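Local coordinates for protein lovastatin nonaketide synthase, polyketide synthase component (Aspergillus terreus, PDB 7CPX) that assembles dihydromonacolin L, the nonaketide precursor of lovastatin, from nine malonyl-CoA units as a homodimeric, multidomain polyketide synthase that works together with lovC, at residues Y1512-A1517 with Q1543-E1548; M1440-I1445 with N1465-T1470; V1598-T1603 with V1614-A1619; K1529-A1534 with A1588-V1593. The protein carries 2 engineered substitutions. All coordinates share one frame; numbering follows the deposited sequence.

Interaction 1: residues Y1512-A1517 with Q1543-E1548; sequences YDLIIA and QMVILE
Leu1514, Ile1515, Ile1516 and Ala1517 pair in order with Gln1543, Met1544, Val1545 and Ile1546 as two parallel strands whose axes are 4.7 Å apart. Five backbone hydrogen bonds form the ladder. It opens with Gln1543 N to Asp1513 O at 3.0 Å. Ile1515 N and Ala1517 N then donate to Gln1543 O and Val1545 O, while Ile1515 O and Ala1517 O accept from Val1545 N and Leu1547 N. Apolar contacts flank the ladder on both faces. On one, the Met1544 chain bends at chi2 (-64°), which sets SD beside Ile1515 of the partner strand, and its methyl CE meets Ile1515 CG2 at 3.5 Å and Ala1517 CB at 3.9 Å. On the other, Leu1514 CD1 lies 3.8 Å from Gln1543 CB, the two side chains crossing at about a right angle; Ile1516 and Val1545 lie side by side, with Ile1516 CG1 4.2 Å from Val1545 CB. That face packs on helix 1420-1436 through Ile1433 and Leu1429. The polar end of Asp1513 turns to the neighbouring strand, where OD2 accepts from Asp1441 N. Such central parallel pairing, with helices on both faces, is typical of the Rossmann-like methyltransferase fold.

Interaction 2: residues M1440-I1445 with N1465-T1470; sequences MDILEI and NSYTYT
Tyr1467 lies across Ile1442 and reaches Glu1444 with its hydroxyl, joining the two strands of a beta-alpha-beta unit: strand 1440-1445, helix 1451-1457 and strand 1464-1469, part of the Rossmann-like sheet of the methyltransferase domain. These three residues bury the most surface here, all on one face of the sheet. Ile1442 puts CG2 over one face of the tyrosine ring, 3.7 Å from the centroid and 27° off the normal; this CH-pi contact is displaced toward the rim, near CE2. Beyond it, Glu1444 has CG anti to the backbone N (chi1 -173°) and runs out extended, and OE1 arrives at the ring edge, in its plane. Tyr1467 OH donates to Glu1444 OE1, with carboxylate and ring planes 70° apart. Thr1453 OG1 of helix 1451-1457 also hydrogen-bonds to OE1, so the oxygen is gripped by strand and helix together. The same residues carry backbone bonds: Ile1442 N donates to Ser1466 O, Ile1442 O accepts from Thr1468 N, and Glu1444 N donates to Thr1468 O at 3.1 Å. On the opposite face Leu1443 CD1 packs against Thr1468 CG2 at 3.7 Å. Beyond the strand end, Thr1470 OG1 hydrogen-bonds to Glu1494 O. At the start of the strands Met1440 O accepts from Asn1465 N at 2.9 Å, and Asp1441 OD1 uses its syn lone pair for Asn1465 ND2, 2.8 Å away.

Interaction 3: residues V1598-T1603 with V1614-A1619; sequences VDSRTT and VFSTHA
Phe1615 turns the edge of its ring to Arg1601, whose aliphatic CG lies near the ring plane, 3.8 Å from CD1. The phenyl group stands there with CG anti to the carbonyl carbon (chi1 -47°), and Val1598 CG1 approaches the same CD1 at 4.1 Å. Ser1600 O also lies at this edge and takes a CA-H...O contact from Phe1615 CA. Outside the pair, the Phe1615 ring meets Trp1586, while the guanidinium of Arg1601 leads away to a cation-pi contact with Phe1583; both partners lie on helix 1583-1592. The two segments form an antiparallel beta hairpin in which Ser1600 and Ser1616 are the hydrogen-bonded pair: Ser1600 N reaches Ser1616 O at 3.1 Å, and Ser1616 N returns to Ser1600 O at 3.1 Å, this second donor standing well above the carbonyl plane. A classic beta bulge interrupts the ladder here, since Asp1599 and Ser1600 both face Ser1616, and Asp1599 N gives Ser1616 O a second, weak bond. Past the serines, Thr1602 turns OG1 between its backbone N and carbonyl carbon (chi1 55°), where it accepts a weak bond from Val1614 N at 3.0 Å. Thr1602 CG2 sits 3.4 Å from Val1614 CB. Along its other edge, away from strand 1600-1602, strand 1614-1618 bonds through the backbones of Phe1615 and Thr1617 to Ile1546 and Met1544 of strand 1542-1547.

Interaction 4: residues K1529-A1534 with A1588-V1593; sequences KTMAHA and AILKRV
Two helices on one face of the methyltransferase sheet meet where Met1531 and Ala1532 of helix 1527-1537 face Ile1589, Leu1590 and Val1593 at the C-terminal end of helix 1583-1592. The contact is wholly apolar, with no hydrogen bond across it. Met1531 carries most of it. Its CG is anti to the carbonyl carbon, and the chain then runs extended as far as SD before bending at chi3 (70°), which brings the methyl CE round to the other helix. Met1531 CE lies 3.5 Å from Leu1590 CA and also 3.5 Å from Leu1590 CD2, so it touches both the backbone and one branch tip of the leucine, while Met1531 SD passes 3.6 Å from Ile1589 CG2. The methionine crosses both of these side chains at about a right angle. Nearer the root of the methionine comes Val1593: it is the first residue to leave helical geometry, and its CG2 reaches Met1531 CB at 3.5 Å. Val1593 CB stands 3.9 Å from Ala1532 N and 4.4 Å from Ala1532 CB; the CA atoms of Ala1532 and Val1593 are 5.0 Å apart. Ile1589 and Val1593 also touch Glu1528, one turn earlier in the first helix, and Leu1590 packs on Phe1595 in the following loop. Adjacent helices packed over one face of a central sheet are typical of the layered alpha/beta fold of Rossmann-like methyltransferases.

From the N terminus, interaction 2 comes first, closing a 19-residue connection that carries helix 1451-1457. Interaction 1 follows in series and joins strand 1512-1518 to strand 1542-1547 across the connection bearing helix 1527-1537. Interaction 4 starts inside that connection and ends beyond it, so its segments alternate with those of interaction 1. Interaction 3 closes last, as a hairpin. Interactions 1, 2 and 3 lie in one sheet: strand 1440-1445 adjoins 1512-1518, and 1542-1547 adjoins 1614-1618. Interaction 4 lies over it; Ala1534 touches Ile1515 and Met1544, and Leu1590 touches Thr1617, tying both helices to the strands.

Interaction 1: residues Y1512-A1517 with Q1543-E1548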
loop_
_atom_site.group_PDB
_atom_site.type_symbol
_atom_site.label_atom_id
_atom_site.label_comp_id
_atom_site.label_asym_id
_atom_site.label_seq_id
_atom_site.Cartn_x
_atom_site.Cartn_y
_atom_site.Cartn_z
ATOM N N TYR A 1512 68.100 -13.797 2.073
ATOM C CA TYR A 1512 67.469 -14.015 3.367
ATOM C C TYR A 1512 68.331 -13.418 4.467
ATOM O O TYR A 1512 69.540 -13.663 4.519
ATOM C CB TYR A 1512 67.240 -15.505 3.619
ATOM C CG TYR A 1512 66.066 -16.053 2.847
ATOM C CD1 TYR A 1512 64.779 -15.946 3.347
ATOM C CD2 TYR A 1512 66.242 -16.664 1.615
ATOM C CE1 TYR A 1512 63.702 -16.436 2.648
ATOM C CE2 TYR A 1512 65.167 -17.159 0.907
ATOM C CZ TYR A 1512 63.898 -17.044 1.429
ATOM O OH TYR A 1512 62.818 -17.534 0.730
ATOM N N ASP A 1513 67.701 -12.636 5.343
ATOM C CA ASP A 1513 68.417 -12.041 6.463
ATOM C C ASP A 1513 68.683 -13.064 7.559
ATOM O O ASP A 1513 69.723 -13.004 8.225
ATOM C CB ASP A 1513 67.624 -10.860 7.023
ATOM C CG ASP A 1513 67.552 -9.693 6.057
ATOM O OD1 ASP A 1513 68.620 -9.191 5.649
ATOM O OD2 ASP A 1513 66.428 -9.283 5.699
ATOM N N LEU A 1514 67.763 -14.004 7.765
ATOM C CA LEU A 1514 67.904 -14.961 8.851
ATOM C C LEU A 1514 67.300 -16.299 8.453
ATOM O O LEU A 1514 66.295 -16.365 7.739
ATOM C CB LEU A 1514 67.249 -14.435 10.134
ATOM C CG LEU A 1514 67.038 -15.435 11.274
ATOM C CD1 LEU A 1514 67.324 -14.786 12.614
ATOM C CD2 LEU A 1514 65.623 -15.978 11.248
ATOM N N ILE A 1515 67.931 -17.367 8.933
ATOM C CA ILE A 1515 67.467 -18.731 8.721
ATOM C C ILE A 1515 67.390 -19.429 10.070
ATOM O O ILE A 1515 68.207 -19.170 10.961
ATOM C CB ILE A 1515 68.384 -19.507 7.753
ATOM C CG1 ILE A 1515 68.199 -18.988 6.326
ATOM C CG2 ILE A 1515 68.090 -21.001 7.826
ATOM C CD1 ILE A 1515 69.145 -19.600 5.312
ATOM N N ILE A 1516 66.398 -20.302 10.219
ATOM C CA ILE A 1516 66.145 -21.031 11.458
ATOM C C ILE A 1516 66.044 -22.508 11.111
ATOM O O ILE A 1516 65.044 -22.945 10.534
ATOM C CB ILE A 1516 64.865 -20.556 12.160
ATOM C CG1 ILE A 1516 64.993 -19.088 12.562
ATOM C CG2 ILE A 1516 64.583 -21.418 13.379
ATOM C CD1 ILE A 1516 63.667 -18.413 12.848
ATOM N N ALA A 1517 67.066 -23.279 11.472
ATOM C CA ALA A 1517 67.064 -24.723 11.258
ATOM C C ALA A 1517 66.553 -25.396 12.525
ATOM O O ALA A 1517 67.276 -25.481 13.524
ATOM C CB ALA A 1517 68.458 -25.221 10.894
ATOM N N GLN A 1543 71.809 -14.144 10.012
ATOM C CA GLN A 1543 71.797 -14.861 11.280
ATOM C C GLN A 1543 71.217 -16.256 11.086
ATOM O O GLN A 1543 70.068 -16.407 10.656
ATOM C CB GLN A 1543 71.000 -14.088 12.330
ATOM C CG GLN A 1543 71.778 -12.952 12.974
ATOM C CD GLN A 1543 72.241 -11.917 11.969
ATOM O OE1 GLN A 1543 71.636 -11.748 10.911
ATOM N NE2 GLN A 1543 73.327 -11.224 12.291
ATOM N N MET A 1544 72.016 -17.265 11.411
ATOM C CA MET A 1544 71.591 -18.657 11.399
ATOM C C MET A 1544 71.322 -19.084 12.836
ATOM O O MET A 1544 72.208 -18.983 13.693
ATOM C CB MET A 1544 72.664 -19.541 10.763
ATOM C CG MET A 1544 72.146 -20.507 9.712
ATOM S SD MET A 1544 71.011 -21.741 10.369
ATOM C CE MET A 1544 70.870 -22.837 8.960
ATOM N N VAL A 1545 70.103 -19.548 13.095
ATOM C CA VAL A 1545 69.680 -20.010 14.409
ATOM C C VAL A 1545 69.394 -21.497 14.284
ATOM O O VAL A 1545 68.457 -21.898 13.582
ATOM C CB VAL A 1545 68.446 -19.253 14.914
ATOM C CG1 VAL A 1545 67.978 -19.826 16.239
ATOM C CG2 VAL A 1545 68.751 -17.771 15.043
ATOM N N ILE A 1546 70.182 -22.316 14.970
ATOM C CA ILE A 1546 70.129 -23.765 14.827
ATOM C C ILE A 1546 69.668 -24.366 16.145
ATOM O O ILE A 1546 70.320 -24.178 17.179
ATOM C CB ILE A 1546 71.493 -24.341 14.416
ATOM C CG1 ILE A 1546 71.949 -23.748 13.082
ATOM C CG2 ILE A 1546 71.426 -25.858 14.330
ATOM C CD1 ILE A 1546 72.709 -22.446 13.217
ATOM N N LEU A 1547 68.546 -25.085 16.108
ATOM C CA LEU A 1547 68.181 -26.028 17.156
ATOM C C LEU A 1547 68.541 -27.417 16.655
ATOM O O LEU A 1547 68.012 -27.864 15.632
ATOM C CB LEU A 1547 66.690 -25.960 17.488
ATOM C CG LEU A 1547 66.118 -24.653 18.033
ATOM C CD1 LEU A 1547 65.460 -23.852 16.924
ATOM C CD2 LEU A 1547 65.131 -24.953 19.152
ATOM N N GLU A 1548 69.441 -28.098 17.358
ATOM C CA GLU A 1548 69.889 -29.397 16.883
ATOM C C GLU A 1548 70.497 -30.180 18.035
ATOM O O GLU A 1548 70.851 -29.622 19.078
ATOM C CB GLU A 1548 70.896 -29.248 15.736
ATOM C CG GLU A 1548 71.114 -30.509 14.908
ATOM C CD GLU A 1548 69.828 -31.055 14.316
ATOM O OE1 GLU A 1548 69.040 -31.673 15.063
ATOM O OE2 GLU A 1548 69.603 -30.862 13.104
#

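Interaction 2: residues M1440-I1445 with N1465-T1470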
loop_
_atom_site.group_PDB
_atom_site.type_symbol
_atom_site.label_atom_id
_atom_site.label_comp_id
_atom_site.label_asym_id
_atom_site.label_seq_id
_atom_site.Cartn_x
_atom_site.Cartn_y
_atom_site.Cartn_z
ATOM N N MET A 1440 63.654 -8.534 8.736
ATOM C CA MET A 1440 64.482 -9.638 8.279
ATOM C C MET A 1440 63.684 -10.552 7.363
ATOM O O MET A 1440 62.508 -10.824 7.610
ATOM C CB MET A 1440 65.005 -10.447 9.463
ATOM C CG MET A 1440 65.592 -9.616 10.572
ATOM S SD MET A 1440 66.413 -10.639 11.805
ATOM C CE MET A 1440 67.918 -11.068 10.933
ATOM N N ASP A 1441 64.326 -11.009 6.293
ATOM C CA ASP A 1441 63.781 -12.088 5.481
ATOM C C ASP A 1441 64.102 -13.397 6.189
ATOM O O ASP A 1441 65.266 -13.806 6.266
ATOM C CB ASP A 1441 64.359 -12.049 4.071
ATOM C CG ASP A 1441 63.836 -10.881 3.259
ATOM O OD1 ASP A 1441 62.667 -10.493 3.461
ATOM O OD2 ASP A 1441 64.594 -10.352 2.419
ATOM N N ILE A 1442 63.071 -14.046 6.720
ATOM C CA ILE A 1442 63.226 -15.193 7.605
ATOM C C ILE A 1442 62.850 -16.455 6.848
ATOM O O ILE A 1442 61.805 -16.507 6.187
ATOM C CB ILE A 1442 62.367 -15.032 8.871
ATOM C CG1 ILE A 1442 62.811 -13.788 9.646
ATOM C CG2 ILE A 1442 62.462 -16.286 9.726
ATOM C CD1 ILE A 1442 61.990 -13.498 10.885
ATOM N N LEU A 1443 63.704 -17.471 6.941
ATOM C CA LEU A 1443 63.466 -18.768 6.313
ATOM C C LEU A 1443 63.644 -19.850 7.368
ATOM O O LEU A 1443 64.754 -20.061 7.861
ATOM C CB LEU A 1443 64.416 -18.989 5.135
ATOM C CG LEU A 1443 64.678 -20.434 4.705
ATOM C CD1 LEU A 1443 63.382 -21.142 4.355
ATOM C CD2 LEU A 1443 65.638 -20.464 3.527
ATOM N N GLU A 1444 62.559 -20.537 7.715
ATOM C CA GLU A 1444 62.602 -21.596 8.717
ATOM C C GLU A 1444 62.637 -22.944 8.009
ATOM O O GLU A 1444 61.635 -23.383 7.435
ATOM C CB GLU A 1444 61.413 -21.512 9.668
ATOM C CG GLU A 1444 61.511 -22.500 10.822
ATOM C CD GLU A 1444 60.477 -22.254 11.900
ATOM O OE1 GLU A 1444 59.556 -21.443 11.666
ATOM O OE2 GLU A 1444 60.582 -22.872 12.979
ATOM N N ILE A 1445 63.787 -23.595 8.061
ATOM C CA ILE A 1445 63.966 -24.943 7.543
ATOM C C ILE A 1445 63.699 -25.924 8.674
ATOM O O ILE A 1445 64.073 -25.683 9.829
ATOM C CB ILE A 1445 65.383 -25.126 6.966
ATOM C CG1 ILE A 1445 65.720 -23.985 6.001
ATOM C CG2 ILE A 1445 65.492 -26.463 6.253
ATOM C CD1 ILE A 1445 67.160 -23.979 5.542
ATOM N N ASN A 1465 60.153 -9.178 7.726
ATOM C CA ASN A 1465 59.768 -8.649 6.426
ATOM C C ASN A 1465 59.163 -9.731 5.545
ATOM O O ASN A 1465 58.272 -9.445 4.737
ATOM C CB ASN A 1465 60.979 -8.025 5.733
ATOM C CG ASN A 1465 60.664 -7.534 4.337
ATOM O OD1 ASN A 1465 60.222 -6.400 4.152
ATOM N ND2 ASN A 1465 60.902 -8.382 3.344
ATOM N N SER A 1466 59.636 -10.965 5.685
ATOM C CA SER A 1466 59.094 -12.098 4.951
ATOM C C SER A 1466 59.532 -13.371 5.657
ATOM O O SER A 1466 60.725 -13.574 5.894
ATOM C CB SER A 1466 59.566 -12.104 3.494
ATOM O OG SER A 1466 60.972 -12.257 3.415
ATOM N N TYR A 1467 58.564 -14.219 5.988
ATOM C CA TYR A 1467 58.814 -15.474 6.693
ATOM C C TYR A 1467 58.594 -16.609 5.701
ATOM O O TYR A 1467 57.455 -16.912 5.335
ATOM C CB TYR A 1467 57.902 -15.612 7.906
ATOM C CG TYR A 1467 58.445 -16.526 8.979
ATOM C CD1 TYR A 1467 58.393 -17.904 8.839
ATOM C CD2 TYR A 1467 59.009 -16.007 10.135
ATOM C CE1 TYR A 1467 58.888 -18.740 9.819
ATOM C CE2 TYR A 1467 59.505 -16.832 11.120
ATOM C CZ TYR A 1467 59.444 -18.198 10.958
ATOM O OH TYR A 1467 59.939 -19.023 11.940
ATOM N N THR A 1468 59.681 -17.233 5.260
ATOM C CA THR A 1468 59.603 -18.327 4.294
ATOM C C THR A 1468 59.476 -19.632 5.067
ATOM O O THR A 1468 60.464 -20.286 5.400
ATOM C CB THR A 1468 60.817 -18.325 3.375
ATOM O OG1 THR A 1468 60.845 -17.101 2.631
ATOM C CG2 THR A 1468 60.754 -19.493 2.407
ATOM N N TYR A 1469 58.234 -20.011 5.358
ATOM C CA TYR A 1469 57.978 -21.310 5.960
ATOM C C TYR A 1469 58.467 -22.399 5.018
ATOM O O TYR A 1469 58.155 -22.387 3.824
ATOM C CB TYR A 1469 56.487 -21.474 6.244
ATOM C CG TYR A 1469 56.164 -22.594 7.205
ATOM C CD1 TYR A 1469 55.990 -23.892 6.754
ATOM C CD2 TYR A 1469 56.031 -22.348 8.563
ATOM C CE1 TYR A 1469 55.694 -24.916 7.629
ATOM C CE2 TYR A 1469 55.734 -23.364 9.445
ATOM C CZ TYR A 1469 55.567 -24.647 8.974
ATOM O OH TYR A 1469 55.270 -25.663 9.852
ATOM N N THR A 1470 59.237 -23.342 5.552
ATOM C CA THR A 1470 59.958 -24.272 4.700
ATOM C C THR A 1470 60.165 -25.600 5.410
ATOM O O THR A 1470 60.413 -25.642 6.618
ATOM C CB THR A 1470 61.308 -23.679 4.282
ATOM O OG1 THR A 1470 61.103 -22.693 3.263
ATOM C CG2 THR A 1470 62.241 -24.750 3.764
#

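Interaction 3: residues V1598-T1603 with V1614-A1619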
loop_
_atom_site.group_PDB
_atom_site.type_symbol
_atom_site.label_atom_id
_atom_site.label_comp_id
_atom_site.label_asym_id
_atom_site.label_seq_id
_atom_site.Cartn_x
_atom_site.Cartn_y
_atom_site.Cartn_z
ATOM N N VAL A 1598 80.093 -19.962 16.424
ATOM C CA VAL A 1598 79.020 -20.005 17.410
ATOM C C VAL A 1598 79.012 -18.703 18.195
ATOM O O VAL A 1598 79.759 -18.542 19.167
ATOM C CB VAL A 1598 79.172 -21.215 18.349
ATOM C CG1 VAL A 1598 78.163 -21.135 19.477
ATOM C CG2 VAL A 1598 79.001 -22.506 17.574
ATOM N N ASP A 1599 78.163 -17.763 17.776
ATOM C CA ASP A 1599 78.075 -16.477 18.455
ATOM C C ASP A 1599 77.295 -16.569 19.759
ATOM O O ASP A 1599 77.632 -15.879 20.726
ATOM C CB ASP A 1599 77.428 -15.445 17.531
ATOM C CG ASP A 1599 78.203 -15.255 16.243
ATOM O OD1 ASP A 1599 79.447 -15.354 16.275
ATOM O OD2 ASP A 1599 77.566 -15.011 15.197
ATOM N N SER A 1600 76.260 -17.407 19.805
ATOM C CA SER A 1600 75.439 -17.557 20.995
ATOM C C SER A 1600 75.132 -19.031 21.210
ATOM O O SER A 1600 75.181 -19.842 20.282
ATOM C CB SER A 1600 74.133 -16.762 20.889
ATOM O OG SER A 1600 73.406 -16.815 22.104
ATOM N N ARG A 1601 74.813 -19.367 22.458
ATOM C CA ARG A 1601 74.479 -20.730 22.839
ATOM C C ARG A 1601 73.378 -20.695 23.887
ATOM O O ARG A 1601 73.030 -19.639 24.422
ATOM C CB ARG A 1601 75.698 -21.482 23.386
ATOM C CG ARG A 1601 76.899 -21.489 22.459
ATOM C CD ARG A 1601 78.026 -22.354 23.008
ATOM N NE ARG A 1601 78.452 -21.931 24.338
ATOM C CZ ARG A 1601 77.959 -22.403 25.477
ATOM N NH1 ARG A 1601 77.009 -23.323 25.494
ATOM N NH2 ARG A 1601 78.431 -21.937 26.629
ATOM N N THR A 1602 72.826 -21.866 24.173
ATOM C CA THR A 1602 71.865 -22.023 25.253
ATOM C C THR A 1602 72.542 -22.651 26.462
ATOM O O THR A 1602 73.421 -23.509 26.332
ATOM C CB THR A 1602 70.685 -22.888 24.813
ATOM O OG1 THR A 1602 71.165 -24.147 24.324
ATOM C CG2 THR A 1602 69.895 -22.191 23.723
ATOM N N THR A 1603 72.129 -22.211 27.648
ATOM C CA THR A 1603 72.695 -22.749 28.877
ATOM C C THR A 1603 72.512 -24.261 28.910
ATOM O O THR A 1603 71.384 -24.761 28.894
ATOM C CB THR A 1603 72.038 -22.096 30.095
ATOM O OG1 THR A 1603 72.643 -22.598 31.293
ATOM C CG2 THR A 1603 70.539 -22.380 30.132
ATOM N N VAL A 1614 70.337 -24.501 21.444
ATOM C CA VAL A 1614 70.243 -23.604 20.300
ATOM C C VAL A 1614 71.526 -22.799 20.178
ATOM O O VAL A 1614 72.189 -22.475 21.169
ATOM C CB VAL A 1614 69.015 -22.680 20.425
ATOM C CG1 VAL A 1614 68.736 -21.994 19.098
ATOM C CG2 VAL A 1614 67.808 -23.468 20.902
ATOM N N PHE A 1615 71.876 -22.470 18.937
ATOM C CA PHE A 1615 73.069 -21.693 18.642
ATOM C C PHE A 1615 72.728 -20.607 17.635
ATOM O O PHE A 1615 71.864 -20.789 16.773
ATOM C CB PHE A 1615 74.198 -22.574 18.092
ATOM C CG PHE A 1615 74.430 -23.827 18.884
ATOM C CD1 PHE A 1615 75.047 -23.777 20.122
ATOM C CD2 PHE A 1615 74.035 -25.058 18.387
ATOM C CE1 PHE A 1615 75.262 -24.930 20.852
ATOM C CE2 PHE A 1615 74.249 -26.214 19.112
ATOM C CZ PHE A 1615 74.863 -26.151 20.346
ATOM N N SER A 1616 73.421 -19.475 17.749
ATOM C CA SER A 1616 73.260 -18.353 16.835
ATOM C C SER A 1616 74.602 -18.033 16.199
ATOM O O SER A 1616 75.631 -18.013 16.882
ATOM C CB SER A 1616 72.726 -17.113 17.553
ATOM O OG SER A 1616 73.789 -16.287 17.996
ATOM N N THR A 1617 74.589 -17.782 14.893
ATOM C CA THR A 1617 75.811 -17.488 14.160
ATOM C C THR A 1617 75.531 -16.441 13.094
ATOM O O THR A 1617 74.389 -16.263 12.666
ATOM C CB THR A 1617 76.389 -18.748 13.506
ATOM O OG1 THR A 1617 75.589 -19.116 12.374
ATOM C CG2 THR A 1617 76.407 -19.897 14.499
ATOM N N HIS A 1618 76.584 -15.749 12.670
ATOM C CA HIS A 1618 76.485 -14.789 11.582
ATOM C C HIS A 1618 77.038 -15.392 10.297
ATOM O O HIS A 1618 77.953 -16.220 10.318
ATOM C CB HIS A 1618 77.251 -13.505 11.908
ATOM C CG HIS A 1618 76.949 -12.943 13.260
ATOM N ND1 HIS A 1618 75.741 -13.132 13.896
ATOM C CD2 HIS A 1618 77.704 -12.199 14.102
ATOM C CE1 HIS A 1618 75.764 -12.525 15.069
ATOM N NE2 HIS A 1618 76.944 -11.952 15.219
ATOM N N ALA A 1619 76.469 -14.965 9.170
ATOM C CA ALA A 1619 76.975 -15.348 7.852
ATOM C C ALA A 1619 78.177 -14.460 7.546
ATOM O O ALA A 1619 78.092 -13.454 6.837
ATOM C CB ALA A 1619 75.888 -15.217 6.794
#

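Interaction 4: residues K1529-A1534 with A1588-V1593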
loop_
_atom_site.group_PDB
_atom_site.type_symbol
_atom_site.label_atom_id
_atom_site.label_comp_id
_atom_site.label_asym_id
_atom_site.label_seq_id
_atom_site.Cartn_x
_atom_site.Cartn_y
_atom_site.Cartn_z
ATOM N N LYS A 1529 77.381 -29.496 3.728
ATOM C CA LYS A 1529 76.835 -28.954 2.489
ATOM C C LYS A 1529 75.502 -28.257 2.732
ATOM O O LYS A 1529 75.200 -27.245 2.090
ATOM C CB LYS A 1529 76.683 -30.065 1.453
ATOM C CG LYS A 1529 77.980 -30.798 1.155
ATOM C CD LYS A 1529 77.893 -31.615 -0.126
ATOM C CE LYS A 1529 76.852 -32.718 -0.025
ATOM N NZ LYS A 1529 76.828 -33.572 -1.244
ATOM N N THR A 1530 74.691 -28.775 3.655
ATOM C CA THR A 1530 73.435 -28.106 3.981
ATOM C C THR A 1530 73.690 -26.736 4.598
ATOM O O THR A 1530 72.996 -25.761 4.284
ATOM C CB THR A 1530 72.606 -28.973 4.930
ATOM O OG1 THR A 1530 73.292 -29.111 6.178
ATOM C CG2 THR A 1530 72.369 -30.352 4.330
ATOM N N MET A 1531 74.688 -26.641 5.478
ATOM C CA MET A 1531 75.020 -25.351 6.073
ATOM C C MET A 1531 75.612 -24.405 5.033
ATOM O O MET A 1531 75.374 -23.193 5.078
ATOM C CB MET A 1531 75.979 -25.556 7.243
ATOM C CG MET A 1531 75.389 -26.411 8.358
ATOM S SD MET A 1531 76.605 -27.000 9.549
ATOM C CE MET A 1531 77.034 -25.475 10.378
ATOM N N ALA A 1532 76.378 -24.943 4.080
ATOM C CA ALA A 1532 76.856 -24.120 2.974
ATOM C C ALA A 1532 75.691 -23.592 2.147
ATOM O O ALA A 1532 75.709 -22.444 1.693
ATOM C CB ALA A 1532 77.817 -24.924 2.099
ATOM N N HIS A 1533 74.672 -24.423 1.936
ATOM C CA HIS A 1533 73.464 -23.973 1.250
ATOM C C HIS A 1533 72.790 -22.847 2.024
ATOM O O HIS A 1533 72.370 -21.833 1.447
ATOM C CB HIS A 1533 72.509 -25.153 1.078
ATOM C CG HIS A 1533 73.051 -26.246 0.212
ATOM N ND1 HIS A 1533 72.602 -27.547 0.287
ATOM C CD2 HIS A 1533 74.007 -26.233 -0.747
ATOM C CE1 HIS A 1533 73.258 -28.289 -0.588
ATOM N NE2 HIS A 1533 74.115 -27.515 -1.229
ATOM N N ALA A 1534 72.676 -23.015 3.342
ATOM C CA ALA A 1534 72.096 -21.967 4.174
ATOM C C ALA A 1534 72.874 -20.667 4.024
ATOM O O ALA A 1534 72.282 -19.585 3.934
ATOM C CB ALA A 1534 72.070 -22.413 5.635
ATOM N N ALA A 1588 83.340 -25.410 14.570
ATOM C CA ALA A 1588 84.321 -25.747 13.540
ATOM C C ALA A 1588 83.651 -25.919 12.181
ATOM O O ALA A 1588 84.047 -25.287 11.192
ATOM C CB ALA A 1588 85.073 -27.019 13.932
ATOM N N ILE A 1589 82.616 -26.759 12.118
ATOM C CA ILE A 1589 81.920 -26.990 10.854
ATOM C C ILE A 1589 81.307 -25.693 10.347
ATOM O O ILE A 1589 81.382 -25.372 9.155
ATOM C CB ILE A 1589 80.847 -28.080 11.029
ATOM C CG1 ILE A 1589 81.493 -29.418 11.393
ATOM C CG2 ILE A 1589 80.022 -28.209 9.757
ATOM C CD1 ILE A 1589 80.524 -30.423 11.980
ATOM N N LEU A 1590 80.694 -24.930 11.249
ATOM C CA LEU A 1590 79.986 -23.714 10.880
ATOM C C LEU A 1590 80.940 -22.672 10.310
ATOM O O LEU A 1590 80.605 -21.975 9.346
ATOM C CB LEU A 1590 79.251 -23.203 12.121
ATOM C CG LEU A 1590 78.221 -22.080 12.084
ATOM C CD1 LEU A 1590 78.908 -20.767 12.372
ATOM C CD2 LEU A 1590 77.466 -22.038 10.772
ATOM N N LYS A 1591 82.136 -22.553 10.892
ATOM C CA LYS A 1591 83.160 -21.695 10.311
ATOM C C LYS A 1591 83.617 -22.222 8.957
ATOM O O LYS A 1591 83.818 -21.444 8.018
ATOM C CB LYS A 1591 84.348 -21.581 11.266
ATOM C CG LYS A 1591 84.051 -20.807 12.536
ATOM C CD LYS A 1591 85.181 -20.946 13.542
ATOM C CE LYS A 1591 85.033 -19.962 14.691
ATOM N NZ LYS A 1591 85.991 -20.246 15.795
ATOM N N ARG A 1592 83.784 -23.542 8.837
ATOM C CA ARG A 1592 84.260 -24.105 7.577
ATOM C C ARG A 1592 83.280 -23.840 6.441
ATOM O O ARG A 1592 83.688 -23.676 5.286
ATOM C CB ARG A 1592 84.504 -25.606 7.724
ATOM C CG ARG A 1592 85.839 -25.958 8.354
ATOM C CD ARG A 1592 86.219 -27.401 8.071
ATOM N NE ARG A 1592 85.271 -28.345 8.652
ATOM C CZ ARG A 1592 85.349 -28.825 9.886
ATOM N NH1 ARG A 1592 86.317 -28.462 10.711
ATOM N NH2 ARG A 1592 84.431 -29.693 10.303
ATOM N N VAL A 1593 81.986 -23.788 6.747
ATOM C CA VAL A 1593 80.963 -23.652 5.715
ATOM C C VAL A 1593 80.621 -22.180 5.508
ATOM O O VAL A 1593 79.602 -21.851 4.890
ATOM C CB VAL A 1593 79.704 -24.467 6.062
ATOM C CG1 VAL A 1593 80.048 -25.944 6.200
ATOM C CG2 VAL A 1593 79.049 -23.943 7.330
#